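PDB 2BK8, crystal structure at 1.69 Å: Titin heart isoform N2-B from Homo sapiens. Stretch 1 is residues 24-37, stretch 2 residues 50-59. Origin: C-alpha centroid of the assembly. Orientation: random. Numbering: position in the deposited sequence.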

ATOM      1  N   LYS A  24       1.103  -8.602  -4.212  1.00 35.50           N
ATOM      2  CA  LYS A  24       0.495  -9.881  -4.585  1.00 34.52           C
ATOM      3  C   LYS A  24       0.457 -10.891  -3.400  1.00 33.75           C
ATOM      4  O   LYS A  24       1.476 -11.134  -2.757  1.00 34.20           O
ATOM      5  CB  LYS A  24       1.248 -10.454  -5.815  1.00 35.92           C
ATOM      6  CG  LYS A  24       0.517 -11.496  -6.610  1.00 38.24           C
ATOM      7  CD  LYS A  24       1.350 -11.902  -7.828  1.00 36.40           C
ATOM      8  CE  LYS A  24       0.875 -13.222  -8.391  1.00 35.52           C
ATOM      9  NZ  LYS A  24       1.838 -13.867  -9.333  1.00 32.88           N
ATOM     10  N   ILE A  25      -0.731 -11.401  -3.089  1.00 32.29           N
ATOM     11  CA  ILE A  25      -0.936 -12.315  -1.940  1.00 33.95           C
ATOM     12  C   ILE A  25      -0.984 -13.790  -2.327  1.00 32.58           C
ATOM     13  O   ILE A  25      -1.681 -14.174  -3.270  1.00 29.60           O
ATOM     14  CB  ILE A  25      -2.184 -11.853  -1.106  1.00 36.77           C
ATOM     15  CG1 ILE A  25      -1.910 -10.470  -0.504  1.00 39.64           C
ATOM     16  CG2 ILE A  25      -2.436 -12.788   0.062  1.00 34.88           C
ATOM     17  CD1 ILE A  25      -3.004  -9.398  -0.740  1.00 41.07           C
ATOM     18  N   GLU A  26      -0.214 -14.609  -1.595  1.00 24.62           N
ATOM     19  CA  GLU A  26      -0.259 -16.068  -1.744  1.00 27.71           C
ATOM     20  C   GLU A  26      -1.257 -16.642  -0.745  1.00 28.52           C
ATOM     21  O   GLU A  26      -1.313 -16.203   0.412  1.00 28.74           O
ATOM     22  CB  GLU A  26       1.132 -16.655  -1.545  1.00 26.15           C
ATOM     23  CG  GLU A  26       2.249 -16.185  -2.485  1.00 34.51           C
ATOM     24  CD  GLU A  26       1.938 -16.307  -3.995  1.00 39.28           C
ATOM     25  OE1 GLU A  26       1.522 -17.393  -4.457  1.00 41.01           O
ATOM     26  OE2 GLU A  26       2.170 -15.314  -4.726  1.00 38.50           O
ATOM     27  N   ASN A  27      -2.024 -17.642  -1.194  1.00 29.34           N
ATOM     28  CA  ASN A  27      -3.010 -18.380  -0.380  1.00 31.73           C
ATOM     29  C   ASN A  27      -4.092 -17.505   0.272  1.00 33.68           C
ATOM     30  O   ASN A  27      -4.511 -17.733   1.419  1.00 32.38           O
ATOM     31  CB  ASN A  27      -2.335 -19.315   0.646  1.00 29.74           C
ATOM     32  CG  ASN A  27      -1.241 -20.184   0.038  1.00 34.28           C
ATOM     33  OD1 ASN A  27      -1.520 -21.205  -0.594  1.00 27.16           O
ATOM     34  ND2 ASN A  27       0.019 -19.811   0.279  1.00 31.47           N
ATOM     35  N   TYR A  28      -4.508 -16.479  -0.473  1.00 32.51           N
ATOM     36  CA  TYR A  28      -5.736 -15.741  -0.188  1.00 34.21           C
ATOM     37  C   TYR A  28      -6.981 -16.648  -0.267  1.00 35.32           C
ATOM     38  O   TYR A  28      -6.982 -17.686  -0.959  1.00 37.23           O
ATOM     39  CB  TYR A  28      -5.859 -14.551  -1.149  1.00 34.55           C
ATOM     40  CG  TYR A  28      -5.945 -14.945  -2.609  1.00 33.09           C
ATOM     41  CD1 TYR A  28      -7.176 -15.206  -3.209  1.00 32.14           C
ATOM     42  CD2 TYR A  28      -4.792 -15.093  -3.385  1.00 28.60           C
ATOM     43  CE1 TYR A  28      -7.251 -15.590  -4.544  1.00 31.26           C
ATOM     44  CE2 TYR A  28      -4.862 -15.450  -4.717  1.00 26.39           C
ATOM     45  CZ  TYR A  28      -6.080 -15.701  -5.295  1.00 29.91           C
ATOM     46  OH  TYR A  28      -6.157 -16.080  -6.620  1.00 33.04           O
ATOM     47  N   ASP A  29      -8.032 -16.269   0.456  1.00 35.31           N
ATOM     48  CA  ASP A  29      -9.326 -16.960   0.375  1.00 35.54           C
ATOM     49  C   ASP A  29     -10.509 -15.999   0.617  1.00 33.25           C
ATOM     50  O   ASP A  29     -10.326 -14.768   0.607  1.00 34.67           O
ATOM     51  CB  ASP A  29      -9.368 -18.197   1.297  1.00 37.16           C
ATOM     52  CG  ASP A  29      -9.326 -17.848   2.785  1.00 38.82           C
ATOM     53  OD1 ASP A  29      -9.536 -16.684   3.176  1.00 38.63           O
ATOM     54  OD2 ASP A  29      -9.109 -18.782   3.585  1.00 42.91           O
ATOM     55  N   GLN A  30     -11.700 -16.562   0.835  1.00 35.90           N
ATOM     56  CA  GLN A  30     -12.920 -15.766   1.007  1.00 33.52           C
ATOM     57  C   GLN A  30     -12.926 -14.893   2.256  1.00 33.00           C
ATOM     58  O   GLN A  30     -13.745 -13.978   2.350  1.00 31.75           O
ATOM     59  CB  GLN A  30     -14.202 -16.633   0.942  1.00 36.64           C
ATOM     60  CG  GLN A  30     -14.424 -17.621   2.106  1.00 42.01           C
ATOM     61  CD  GLN A  30     -15.154 -17.013   3.313  1.00 45.20           C
ATOM     62  OE1 GLN A  30     -16.134 -16.279   3.168  1.00 47.77           O
ATOM     63  NE2 GLN A  30     -14.681 -17.337   4.510  1.00 46.59           N
ATOM     64  N   SER A  31     -12.045 -15.174   3.217  1.00 31.61           N
ATOM     65  CA  SER A  31     -11.984 -14.351   4.432  1.00 33.46           C
ATOM     66  C   SER A  31     -10.912 -13.237   4.402  1.00 34.12           C
ATOM     67  O   SER A  31     -10.844 -12.397   5.314  1.00 33.82           O
ATOM     68  CB  SER A  31     -11.855 -15.233   5.691  1.00 35.79           C
ATOM     69  OG  SER A  31     -10.519 -15.652   5.893  1.00 36.03           O
ATOM     70  N   THR A  32     -10.088 -13.208   3.351  1.00 34.56           N
ATOM     71  CA  THR A  32      -9.000 -12.238   3.242  1.00 36.22           C
ATOM     72  C   THR A  32      -9.516 -10.786   3.166  1.00 35.31           C
ATOM     73  O   THR A  32     -10.366 -10.490   2.327  1.00 35.14           O
ATOM     74  CB  THR A  32      -8.120 -12.549   2.011  1.00 35.33           C
ATOM     75  OG1 THR A  32      -7.659 -13.904   2.094  1.00 31.47           O
ATOM     76  CG2 THR A  32      -6.928 -11.607   1.946  1.00 39.43           C
ATOM     77  N   GLN A  33      -9.013  -9.912   4.051  1.00 36.63           N
ATOM     78  CA  GLN A  33      -9.306  -8.452   4.064  1.00 38.21           C
ATOM     79  C   GLN A  33      -7.982  -7.662   4.042  1.00 36.59           C
ATOM     80  O   GLN A  33      -7.055  -7.983   4.779  1.00 34.75           O
ATOM     81  CB  GLN A  33     -10.142  -8.035   5.297  1.00 38.54           C
ATOM     82  CG  GLN A  33     -10.353  -6.492   5.428  1.00 42.58           C
ATOM     83  CD  GLN A  33     -11.030  -6.061   6.727  1.00 45.01           C
ATOM     84  OE1 GLN A  33     -10.422  -6.092   7.810  1.00 49.51           O
ATOM     85  NE2 GLN A  33     -12.294  -5.640   6.622  1.00 49.74           N
ATOM     86  N   VAL A  34      -7.912  -6.599   3.235  1.00 35.81           N
ATOM     87  CA  VAL A  34      -6.663  -5.827   3.079  1.00 35.23           C
ATOM     88  C   VAL A  34      -6.872  -4.404   3.546  1.00 35.43           C
ATOM     89  O   VAL A  34      -7.909  -3.807   3.235  1.00 32.68           O
ATOM     90  CB  VAL A  34      -6.234  -5.761   1.591  1.00 35.77           C
ATOM     91  CG1 VAL A  34      -4.995  -4.836   1.394  1.00 35.63           C
ATOM     92  CG2 VAL A  34      -5.983  -7.150   1.058  1.00 38.33           C
ATOM     93  N   THR A  35      -5.928  -3.893   4.343  1.00 32.96           N
ATOM     94  CA  THR A  35      -5.969  -2.482   4.779  1.00 34.86           C
ATOM     95  C   THR A  35      -4.579  -1.869   4.557  1.00 36.76           C
ATOM     96  O   THR A  35      -3.555  -2.454   4.943  1.00 34.16           O
ATOM     97  CB  THR A  35      -6.358  -2.354   6.293  1.00 34.34           C
ATOM     98  OG1 THR A  35      -7.585  -3.061   6.559  1.00 34.79           O
ATOM     99  CG2 THR A  35      -6.538  -0.889   6.711  1.00 36.84           C
ATOM    100  N   TRP A  36      -4.541  -0.675   3.960  1.00 33.64           N
ATOM    101  CA  TRP A  36      -3.266   0.055   3.785  1.00 34.83           C
ATOM    102  C   TRP A  36      -3.085   1.156   4.849  1.00 33.80           C
ATOM    103  O   TRP A  36      -4.073   1.705   5.359  1.00 33.69           O
ATOM    104  CB  TRP A  36      -3.193   0.688   2.394  1.00 33.73           C
ATOM    105  CG  TRP A  36      -3.107  -0.275   1.242  1.00 35.19           C
ATOM    106  CD1 TRP A  36      -4.136  -0.971   0.676  1.00 34.77           C
ATOM    107  CD2 TRP A  36      -1.917  -0.651   0.524  1.00 35.80           C
ATOM    108  NE1 TRP A  36      -3.661  -1.744  -0.366  1.00 34.44           N
ATOM    109  CE2 TRP A  36      -2.308  -1.557  -0.486  1.00 29.48           C
ATOM    110  CE3 TRP A  36      -0.559  -0.274   0.616  1.00 35.23           C
ATOM    111  CZ2 TRP A  36      -1.394  -2.095  -1.431  1.00 33.76           C
ATOM    112  CZ3 TRP A  36       0.364  -0.816  -0.302  1.00 35.76           C
ATOM    113  CH2 TRP A  36      -0.069  -1.748  -1.318  1.00 34.38           C
ATOM    114  N   TYR A  37      -1.825   1.468   5.171  1.00 32.90           N
ATOM    115  CA  TYR A  37      -1.472   2.561   6.103  1.00 33.67           C
ATOM    116  C   TYR A  37      -0.358   3.435   5.516  1.00 35.60           C
ATOM    117  O   TYR A  37       0.523   2.948   4.819  1.00 37.12           O
ATOM    118  CB  TYR A  37      -1.022   2.030   7.474  1.00 33.04           C
ATOM    119  CG  TYR A  37      -2.039   1.173   8.217  1.00 32.11           C
ATOM    120  CD1 TYR A  37      -2.775   1.674   9.302  1.00 29.79           C
ATOM    121  CD2 TYR A  37      -2.234  -0.168   7.854  1.00 32.80           C
ATOM    122  CE1 TYR A  37      -3.696   0.867   9.981  1.00 33.38           C
ATOM    123  CE2 TYR A  37      -3.146  -0.938   8.493  1.00 33.02           C
ATOM    124  CZ  TYR A  37      -3.884  -0.437   9.550  1.00 32.87           C
ATOM    125  OH  TYR A  37      -4.786  -1.293  10.191  1.00 34.88           O
ATOM    126  N   GLU A  50      -6.760   5.712  -4.259  1.00 35.36           N
ATOM    127  CA  GLU A  50      -7.592   4.807  -5.063  1.00 35.08           C
ATOM    128  C   GLU A  50      -7.113   3.399  -4.693  1.00 34.35           C
ATOM    129  O   GLU A  50      -5.978   3.036  -5.004  1.00 35.61           O
ATOM    130  CB  GLU A  50      -7.455   5.073  -6.584  1.00 36.15           C
ATOM    131  CG  GLU A  50      -8.440   4.324  -7.467  1.00 38.74           C
ATOM    132  CD  GLU A  50      -8.085   4.338  -8.983  1.00 40.89           C
ATOM    133  OE1 GLU A  50      -7.400   5.260  -9.460  1.00 40.62           O
ATOM    134  OE2 GLU A  50      -8.502   3.397  -9.704  1.00 51.12           O
ATOM    135  N   ILE A  51      -7.967   2.655  -3.979  1.00 34.53           N
ATOM    136  CA  ILE A  51      -7.571   1.382  -3.365  1.00 35.92           C
ATOM    137  C   ILE A  51      -8.503   0.301  -3.862  1.00 34.74           C
ATOM    138  O   ILE A  51      -9.739   0.434  -3.803  1.00 32.65           O
ATOM    139  CB  ILE A  51      -7.641   1.436  -1.815  1.00 36.84           C
ATOM    140  CG1 ILE A  51      -6.716   2.532  -1.259  1.00 40.00           C
ATOM    141  CG2 ILE A  51      -7.243   0.077  -1.187  1.00 38.00           C
ATOM    142  CD1 ILE A  51      -6.937   2.825   0.245  1.00 39.38           C
ATOM    143  N   THR A  52      -7.895  -0.788  -4.342  1.00 33.62           N
ATOM    144  CA  THR A  52      -8.667  -1.944  -4.801  1.00 31.05           C
ATOM    145  C   THR A  52      -8.040  -3.259  -4.295  1.00 33.23           C
ATOM    146  O   THR A  52      -6.827  -3.349  -4.083  1.00 34.13           O
ATOM    147  CB  THR A  52      -8.806  -1.989  -6.349  1.00 32.09           C
ATOM    148  OG1 THR A  52      -7.498  -1.948  -6.936  1.00 33.74           O
ATOM    149  CG2 THR A  52      -9.630  -0.775  -6.880  1.00 31.11           C
ATOM    150  N   TYR A  53      -8.887  -4.260  -4.092  1.00 34.55           N
ATOM    151  CA  TYR A  53      -8.406  -5.631  -3.821  1.00 33.51           C
ATOM    152  C   TYR A  53      -9.316  -6.651  -4.477  1.00 34.43           C
ATOM    153  O   TYR A  53     -10.525  -6.638  -4.235  1.00 34.08           O
ATOM    154  CB  TYR A  53      -8.268  -5.952  -2.319  1.00 34.69           C
ATOM    155  CG  TYR A  53      -8.000  -7.434  -2.128  1.00 34.15           C
ATOM    156  CD1 TYR A  53      -6.744  -7.978  -2.421  1.00 30.58           C
ATOM    157  CD2 TYR A  53      -9.024  -8.300  -1.735  1.00 34.31           C
ATOM    158  CE1 TYR A  53      -6.506  -9.379  -2.309  1.00 33.03           C
ATOM    159  CE2 TYR A  53      -8.807  -9.676  -1.631  1.00 34.77           C
ATOM    160  CZ  TYR A  53      -7.546 -10.208  -1.921  1.00 34.49           C
ATOM    161  OH  TYR A  53      -7.348 -11.572  -1.797  1.00 36.03           O
ATOM    162  N   GLU A  54      -8.736  -7.539  -5.297  1.00 34.27           N
ATOM    163  CA  GLU A  54      -9.480  -8.631  -5.965  1.00 36.78           C
ATOM    164  C   GLU A  54      -8.515  -9.760  -6.296  1.00 33.93           C
ATOM    165  O   GLU A  54      -7.406  -9.481  -6.785  1.00 34.51           O
ATOM    166  CB  GLU A  54     -10.126  -8.166  -7.283  1.00 38.34           C
ATOM    167  CG  GLU A  54     -10.672  -6.744  -7.254  1.00 42.52           C
ATOM    168  CD  GLU A  54     -11.497  -6.372  -8.456  1.00 44.95           C
ATOM    169  OE1 GLU A  54     -11.934  -7.288  -9.194  1.00 48.22           O
ATOM    170  OE2 GLU A  54     -11.747  -5.153  -8.646  1.00 48.04           O
ATOM    171  N   ASP A  55      -8.923 -11.014  -6.032  1.00 32.57           N
ATOM    172  CA  ASP A  55      -8.239 -12.190  -6.558  1.00 30.20           C
ATOM    173  C   ASP A  55      -6.729 -12.177  -6.239  1.00 29.30           C
ATOM    174  O   ASP A  55      -5.896 -12.449  -7.114  1.00 30.77           O
ATOM    175  CB  ASP A  55      -8.508 -12.282  -8.067  1.00 28.87           C
ATOM    176  CG  ASP A  55      -8.094 -13.608  -8.681  1.00 31.91           C
ATOM    177  OD1 ASP A  55      -8.208 -14.680  -8.045  1.00 30.47           O
ATOM    178  OD2 ASP A  55      -7.682 -13.592  -9.852  1.00 35.66           O
ATOM    179  N   GLY A  56      -6.391 -11.849  -4.989  1.00 29.62           N
ATOM    180  CA  GLY A  56      -4.994 -11.839  -4.516  1.00 32.28           C
ATOM    181  C   GLY A  56      -4.089 -10.704  -4.929  1.00 35.94           C
ATOM    182  O   GLY A  56      -2.869 -10.725  -4.683  1.00 37.29           O
ATOM    183  N   VAL A  57      -4.661  -9.719  -5.604  1.00 31.42           N
ATOM    184  CA  VAL A  57      -3.894  -8.509  -5.962  1.00 35.64           C
ATOM    185  C   VAL A  57      -4.428  -7.247  -5.276  1.00 34.61           C
ATOM    186  O   VAL A  57      -5.566  -6.790  -5.554  1.00 34.47           O
ATOM    187  CB  VAL A  57      -3.816  -8.337  -7.498  1.00 33.07           C
ATOM    188  CG1 VAL A  57      -2.875  -7.167  -7.891  1.00 35.66           C
ATOM    189  CG2 VAL A  57      -3.351  -9.648  -8.163  1.00 34.57           C
ATOM    190  N   ALA A  58      -3.607  -6.687  -4.381  1.00 34.13           N
ATOM    191  CA  ALA A  58      -3.882  -5.382  -3.737  1.00 34.10           C
ATOM    192  C   ALA A  58      -3.150  -4.226  -4.427  1.00 35.59           C
ATOM    193  O   ALA A  58      -1.929  -4.271  -4.649  1.00 34.29           O
ATOM    194  CB  ALA A  58      -3.508  -5.431  -2.244  1.00 33.38           C
ATOM    195  N   ILE A  59      -3.885  -3.156  -4.733  1.00 34.22           N
ATOM    196  CA  ILE A  59      -3.314  -1.994  -5.420  1.00 36.46           C
ATOM    197  C   ILE A  59      -3.694  -0.684  -4.715  1.00 35.94           C
ATOM    198  O   ILE A  59      -4.882  -0.412  -4.461  1.00 36.34           O
ATOM    199  CB  ILE A  59      -3.726  -1.939  -6.937  1.00 37.82           C
ATOM    200  CG1 ILE A  59      -3.378  -3.238  -7.672  1.00 38.41           C
ATOM    201  CG2 ILE A  59      -3.154  -0.691  -7.612  1.00 38.76           C
ATOM    202  CD1 ILE A  59      -3.815  -3.254  -9.170  1.00 38.33           C
TER
HETATM  203  O   HOH W   1      -9.594 -13.030  -1.498  1.00 33.12           O
HETATM  204  O   HOH W   2      -6.095  -3.291  -1.350  1.00 28.30           O

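Residues 24-37 of this titin domain pack against the hairpin formed by residues 50-59, whose strands 50-54 and 57-59 are joined by a type I' turn from Glu54 to Val57; together the two stretches bury 608 Å². At the start of stretch 1, Lys24 pairs with Val57 as an antiparallel, non-hydrogen-bonded bridge, the CA atoms of Lys24 and Val57 lying 4.8 Å apart. The side chains of both residues fall on the same face of the sheet, but the all-t chain of Lys24 leads its end away from the hairpin. The closest approach of Lys24 is made by its CA, 3.5 Å from Gly56 O in a CA-H...O contact. That same carbonyl accepts the one backbone hydrogen bond between the stretches, from Ile25 N to Gly56 O at 2.8 Å, almost perfectly straight at 178°. Ile25, a buried residue, turns its side chain toward the hairpin, with CD1 3.8 Å from Tyr53 CE1 and 4.3 Å from Ala58 CB.

After Glu26 and Asn27, which make no contact, Tyr28 returns the chain to the hairpin and lays its ring against the turn. Gly56 CA sits over one face of this ring, 3.7 Å from the centroid of the Tyr28 ring and 21° off its normal, a CH-pi contact. The fit depends on glycine: an ideal CB on Gly56 would come within 2.4 Å of Tyr28 CE2, a clash, and the positive phi of 76° independently favours a residue without a side chain. At the far end of the ring, Tyr28 OH donates a weak hydrogen bond to Asp55 OD1 at 2.9 Å; the CA-to-CB bond of Asp55 points away, yet its carboxylate comes back within reach. Tyr28 CB also lies 3.4 Å from Tyr53 OH.

The type I turn from Asp29 to Thr32 is braced from within, Asp29 N donating to Thr32 OG1 at 2.9 Å and Ser31 N to Asp29 OD1 at 2.9 Å. It reaches the hairpin through water 1, which donates to Asp29 O at 2.8 Å and is hydrogen-bonded to Tyr53 OH at 2.7 Å. Thr32 adds a direct contact, its CG2 3.8 Å from Tyr53 OH.

In strand 33-37 the side chains alternate: Val34 and Trp36 point toward the hairpin, Gln33 and Thr35 away. Val34 CG2 lies over one face of the Tyr53 ring, 3.9 Å from the ring centroid and 23° off the normal, a CH-pi contact, while Val34 CG1 meets Ala58 CB at 4.0 Å. Trp36 reaches both hairpin strands, with CD1 3.8 Å from Ile51 CG2 and CZ2 4.0 Å from Ala58 CB; Ala58 O lies at the ring edge, 3.9 Å from Trp36 CZ2. The indole nitrogen is satisfied through water 2, which accepts from Trp36 NE1 at 3.0 Å and donates to Thr52 O at 2.8 Å.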